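Local coordinates for protein SAM-dependent O-methyltransferase (Leptospira interrogans, PDB 2HNK) that probably transfers a methyl group from S-adenosylmethionine to a hydroxyl of its substrate, and binds the by-product S-adenosylhomocysteine, at residues C[23-37]-C[69-81]. Sequence-based numbering, arbitrary orientation.
Sequences EPDSFLKLRKETGTL and TFTGYSSLCFASA. With SAH (S-adenosyl-L-homocysteine), chain O.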
# COMPACT_ATOMS: atom_id res chain seq x y z
N GLU C 23 -15.90 8.35 -5.63
CA GLU C 23 -16.73 7.17 -5.49
C GLU C 23 -17.91 7.19 -6.45
O GLU C 23 -18.70 8.12 -6.44
CB GLU C 23 -17.21 7.02 -4.04
CG GLU C 23 -17.75 5.65 -3.70
CD GLU C 23 -18.51 5.60 -2.40
OE1 GLU C 23 -18.61 4.51 -1.83
OE2 GLU C 23 -19.02 6.63 -1.95
N PRO C 24 -18.03 6.17 -7.30
CA PRO C 24 -19.21 6.04 -8.15
C PRO C 24 -20.49 5.94 -7.33
O PRO C 24 -20.49 5.35 -6.25
CB PRO C 24 -18.96 4.73 -8.91
CG PRO C 24 -17.49 4.55 -8.88
CD PRO C 24 -17.06 5.09 -7.55
N ASP C 25 -21.57 6.53 -7.84
CA ASP C 25 -22.86 6.56 -7.17
C ASP C 25 -23.38 5.17 -6.84
O ASP C 25 -24.05 4.99 -5.83
CB ASP C 25 -23.89 7.31 -8.02
CG ASP C 25 -23.52 8.77 -8.26
OD1 ASP C 25 -22.64 9.30 -7.55
OD2 ASP C 25 -24.11 9.39 -9.17
N SER C 26 -23.08 4.20 -7.70
CA SER C 26 -23.46 2.82 -7.46
C SER C 26 -22.76 2.23 -6.23
O SER C 26 -23.38 1.49 -5.47
CB SER C 26 -23.18 1.95 -8.69
OG SER C 26 -23.53 0.60 -8.46
N PHE C 27 -21.48 2.56 -6.05
CA PHE C 27 -20.71 2.12 -4.87
C PHE C 27 -21.29 2.70 -3.58
O PHE C 27 -21.45 1.99 -2.59
CB PHE C 27 -19.24 2.56 -4.99
CG PHE C 27 -18.41 1.76 -5.97
CD1 PHE C 27 -18.90 1.41 -7.23
CD2 PHE C 27 -17.10 1.41 -5.64
CE1 PHE C 27 -18.11 0.69 -8.13
CE2 PHE C 27 -16.30 0.70 -6.54
CZ PHE C 27 -16.81 0.34 -7.79
N LEU C 28 -21.59 4.00 -3.61
CA LEU C 28 -22.24 4.69 -2.49
C LEU C 28 -23.58 4.04 -2.17
O LEU C 28 -23.91 3.80 -1.01
CB LEU C 28 -22.44 6.17 -2.81
CG LEU C 28 -23.27 7.03 -1.85
CD1 LEU C 28 -22.66 7.05 -0.46
CD2 LEU C 28 -23.43 8.45 -2.40
N LYS C 29 -24.35 3.77 -3.23
CA LYS C 29 -25.63 3.07 -3.16
C LYS C 29 -25.50 1.77 -2.37
O LYS C 29 -26.29 1.51 -1.46
CB LYS C 29 -26.15 2.82 -4.58
CG LYS C 29 -27.56 2.29 -4.74
CD LYS C 29 -27.87 2.15 -6.24
CE LYS C 29 -29.27 1.66 -6.51
NZ LYS C 29 -29.38 0.19 -6.40
N LEU C 30 -24.49 0.97 -2.71
CA LEU C 30 -24.20 -0.29 -2.02
C LEU C 30 -23.93 -0.11 -0.52
O LEU C 30 -24.42 -0.88 0.30
CB LEU C 30 -23.06 -1.07 -2.69
CG LEU C 30 -22.48 -2.30 -1.97
CD1 LEU C 30 -23.54 -3.36 -1.60
CD2 LEU C 30 -21.36 -2.94 -2.78
N ARG C 31 -23.15 0.91 -0.17
CA ARG C 31 -22.83 1.19 1.23
C ARG C 31 -24.08 1.53 2.03
O ARG C 31 -24.27 1.02 3.14
CB ARG C 31 -21.78 2.30 1.35
CG ARG C 31 -20.43 1.95 0.73
CD ARG C 31 -19.28 2.76 1.31
NE ARG C 31 -19.23 4.14 0.80
CZ ARG C 31 -19.48 5.22 1.54
NH1 ARG C 31 -19.77 5.11 2.82
NH2 ARG C 31 -19.41 6.43 0.98
N LYS C 32 -24.94 2.37 1.46
CA LYS C 32 -26.23 2.70 2.06
C LYS C 32 -27.11 1.46 2.24
O LYS C 32 -27.68 1.25 3.31
CB LYS C 32 -26.97 3.76 1.24
CG LYS C 32 -26.34 5.14 1.28
CD LYS C 32 -27.13 6.15 0.46
CE LYS C 32 -26.50 7.54 0.55
NZ LYS C 32 -27.01 8.48 -0.50
N GLU C 33 -27.19 0.63 1.20
CA GLU C 33 -27.96 -0.62 1.27
C GLU C 33 -27.43 -1.55 2.36
O GLU C 33 -28.21 -2.12 3.12
CB GLU C 33 -27.99 -1.33 -0.09
CG GLU C 33 -28.96 -2.50 -0.12
CD GLU C 33 -29.11 -3.15 -1.48
OE1 GLU C 33 -28.91 -2.48 -2.52
OE2 GLU C 33 -29.45 -4.34 -1.52
N THR C 34 -26.10 -1.69 2.43
CA THR C 34 -25.45 -2.51 3.44
C THR C 34 -25.66 -1.96 4.85
O THR C 34 -25.80 -2.73 5.80
CB THR C 34 -23.92 -2.66 3.14
OG1 THR C 34 -23.75 -3.20 1.83
CG2 THR C 34 -23.25 -3.59 4.15
N GLY C 35 -25.69 -0.63 4.97
CA GLY C 35 -25.95 0.07 6.24
C GLY C 35 -27.28 -0.29 6.89
O GLY C 35 -27.44 -0.18 8.11
N THR C 36 -28.23 -0.72 6.07
CA THR C 36 -29.53 -1.21 6.53
C THR C 36 -29.40 -2.56 7.25
O THR C 36 -30.18 -2.86 8.17
CB THR C 36 -30.50 -1.31 5.34
OG1 THR C 36 -30.84 0.00 4.89
CG2 THR C 36 -31.77 -2.05 5.72
N LEU C 37 -28.41 -3.35 6.85
CA LEU C 37 -28.22 -4.69 7.41
C LEU C 37 -27.51 -4.64 8.77
O LEU C 37 -26.69 -3.75 9.02
CB LEU C 37 -27.44 -5.57 6.44
CG LEU C 37 -27.77 -5.43 4.94
CD1 LEU C 37 -26.86 -6.34 4.13
CD2 LEU C 37 -29.24 -5.72 4.63
N THR C 69 -16.82 -12.29 0.85
CA THR C 69 -17.33 -11.30 -0.10
C THR C 69 -18.46 -10.42 0.43
O THR C 69 -18.51 -9.24 0.10
CB THR C 69 -17.74 -12.00 -1.42
OG1 THR C 69 -16.54 -12.49 -2.04
CG2 THR C 69 -18.45 -11.06 -2.38
N PHE C 70 -19.36 -11.01 1.22
CA PHE C 70 -20.48 -10.27 1.83
C PHE C 70 -21.28 -9.57 0.72
O PHE C 70 -21.53 -10.18 -0.32
CB PHE C 70 -19.95 -9.30 2.91
CG PHE C 70 -21.01 -8.69 3.79
CD1 PHE C 70 -22.12 -9.43 4.21
CD2 PHE C 70 -20.88 -7.38 4.22
CE1 PHE C 70 -23.09 -8.86 5.03
CE2 PHE C 70 -21.85 -6.80 5.05
CZ PHE C 70 -22.96 -7.54 5.45
N THR C 71 -21.66 -8.30 0.92
CA THR C 71 -22.49 -7.59 -0.06
C THR C 71 -21.69 -7.01 -1.24
O THR C 71 -22.25 -6.35 -2.12
CB THR C 71 -23.36 -6.50 0.59
OG1 THR C 71 -22.53 -5.64 1.39
CG2 THR C 71 -24.44 -7.12 1.47
N GLY C 72 -20.37 -7.23 -1.23
CA GLY C 72 -19.55 -7.08 -2.41
C GLY C 72 -18.70 -5.84 -2.65
O GLY C 72 -18.13 -5.70 -3.73
N TYR C 73 -18.58 -4.95 -1.66
CA TYR C 73 -17.89 -3.67 -1.89
C TYR C 73 -16.45 -3.84 -2.35
O TYR C 73 -16.04 -3.22 -3.33
CB TYR C 73 -17.96 -2.72 -0.67
CG TYR C 73 -17.55 -1.28 -1.02
CD1 TYR C 73 -16.21 -0.88 -0.96
CD2 TYR C 73 -18.49 -0.34 -1.42
CE1 TYR C 73 -15.83 0.42 -1.29
CE2 TYR C 73 -18.12 0.97 -1.75
CZ TYR C 73 -16.79 1.34 -1.68
OH TYR C 73 -16.42 2.62 -2.01
N SER C 74 -15.69 -4.68 -1.65
CA SER C 74 -14.28 -4.85 -1.96
C SER C 74 -14.08 -5.51 -3.31
O SER C 74 -13.19 -5.11 -4.07
CB SER C 74 -13.56 -5.63 -0.84
OG SER C 74 -14.08 -6.93 -0.67
N SER C 75 -14.93 -6.49 -3.64
CA SER C 75 -14.87 -7.19 -4.94
C SER C 75 -15.12 -6.21 -6.08
O SER C 75 -14.52 -6.31 -7.14
CB SER C 75 -15.85 -8.37 -4.99
OG SER C 75 -17.20 -7.93 -4.89
N LEU C 76 -16.01 -5.25 -5.83
CA LEU C 76 -16.30 -4.15 -6.76
C LEU C 76 -15.04 -3.30 -7.00
O LEU C 76 -14.77 -2.91 -8.13
CB LEU C 76 -17.41 -3.28 -6.18
CG LEU C 76 -18.64 -2.80 -6.94
CD1 LEU C 76 -19.18 -3.82 -7.95
CD2 LEU C 76 -19.71 -2.39 -5.91
N CYS C 77 -14.28 -3.05 -5.94
CA CYS C 77 -13.02 -2.31 -6.05
C CYS C 77 -11.94 -3.09 -6.79
O CYS C 77 -11.29 -2.54 -7.67
CB CYS C 77 -12.50 -1.89 -4.67
SG CYS C 77 -13.64 -0.83 -3.81
N PHE C 78 -11.76 -4.36 -6.43
CA PHE C 78 -10.84 -5.23 -7.15
C PHE C 78 -11.22 -5.36 -8.62
O PHE C 78 -10.35 -5.23 -9.49
CB PHE C 78 -10.79 -6.62 -6.52
CG PHE C 78 -10.09 -6.67 -5.19
CD1 PHE C 78 -10.76 -7.12 -4.06
CD2 PHE C 78 -8.76 -6.27 -5.07
CE1 PHE C 78 -10.12 -7.17 -2.81
CE2 PHE C 78 -8.11 -6.31 -3.83
CZ PHE C 78 -8.80 -6.77 -2.70
N ALA C 79 -12.50 -5.61 -8.90
CA ALA C 79 -12.98 -5.87 -10.26
C ALA C 79 -12.78 -4.68 -11.18
O ALA C 79 -12.37 -4.86 -12.33
CB ALA C 79 -14.44 -6.35 -10.27
N SER C 80 -13.06 -3.47 -10.69
CA SER C 80 -12.83 -2.26 -11.48
C SER C 80 -11.36 -1.86 -11.60
O SER C 80 -10.99 -1.18 -12.55
CB SER C 80 -13.67 -1.08 -11.01
OG SER C 80 -13.86 -1.08 -9.62
N ALA C 81 -10.52 -2.29 -10.65
CA ALA C 81 -9.08 -1.99 -10.70
C ALA C 81 -8.33 -2.91 -11.66
O ALA C 81 -7.34 -2.48 -12.25
CB ALA C 81 -8.46 -2.07 -9.32
N SAH O . -15.20 -8.21 1.75
CA SAH O . -16.54 -7.81 2.27
CB SAH O . -16.63 -8.09 3.77
CG SAH O . -16.53 -9.57 4.14
SD SAH O . -17.54 -9.91 5.60
C SAH O . -16.92 -6.36 1.95
O SAH O . -18.05 -5.92 2.21
OXT SAH O . -16.13 -5.58 1.42
C5' SAH O . -17.15 -11.68 5.65
C4' SAH O . -17.95 -12.55 4.68
O4' SAH O . -17.36 -13.84 4.65
C3' SAH O . -19.40 -12.74 5.10
O3' SAH O . -20.23 -12.39 4.02
C2' SAH O . -19.56 -14.21 5.41
O2' SAH O . -20.78 -14.70 4.88
C1' SAH O . -18.36 -14.84 4.72
N9 SAH O . -17.86 -16.06 5.38
C8 SAH O . -17.92 -16.42 6.70
N7 SAH O . -17.34 -17.63 6.86
C5 SAH O . -16.90 -18.06 5.65
C6 SAH O . -16.24 -19.22 5.23
N6 SAH O . -15.92 -20.17 6.09
N1 SAH O . -15.92 -19.37 3.89
C2 SAH O . -16.24 -18.38 2.98
N3 SAH O . -16.89 -17.24 3.40
C4 SAH O . -17.22 -17.08 4.71
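Tyr73 and Arg31 share one carboxylate oxygen, OE1 of Glu23. Tyr73 OH donates to Glu23 OE1 over 2.9 Å on the anti side, tilted out of the carboxylate plane. Arg31 NE comes in on the syn side, 2.7 Å from Glu23 OE1, and Arg31 NH2 takes OE2, a side-on salt bridge that fixes the carboxylate. A bend at chi3 (-76°) turns the Arg31 guanidinium toward Glu23, while Arg31 CG lies 3.5 Å from Tyr73 CE2.

Beside this polar cluster, Phe27 is a knob among Tyr73, Leu76, Cys77 and Ser80. Its edge meets the Tyr73 face in an offset edge-to-face pair, planes at 80°. Leu76 CG sits over one Phe27 face, toward its rim, in a CH-pi contact; Pro24 CG lies off-centre over the opposite face. Leu30 and Leu76 meet tip to tip, CD2 to CD2, at 3.6 Å. Farther along, Thr34 OG1 lies 2.8 Å from Thr71 OG1, and Thr34 CG2 touches Phe70 CE2 at 3.6 Å.

The two helices run nearly antiparallel. Ser74 N donates to SAH OXT, and Ser74 OG accepts from SAH N. Helix 25-35 packs on the loop and helix that follow strand 63-67, a segment that binds the cofactor in the Rossmann-like methyltransferase fold.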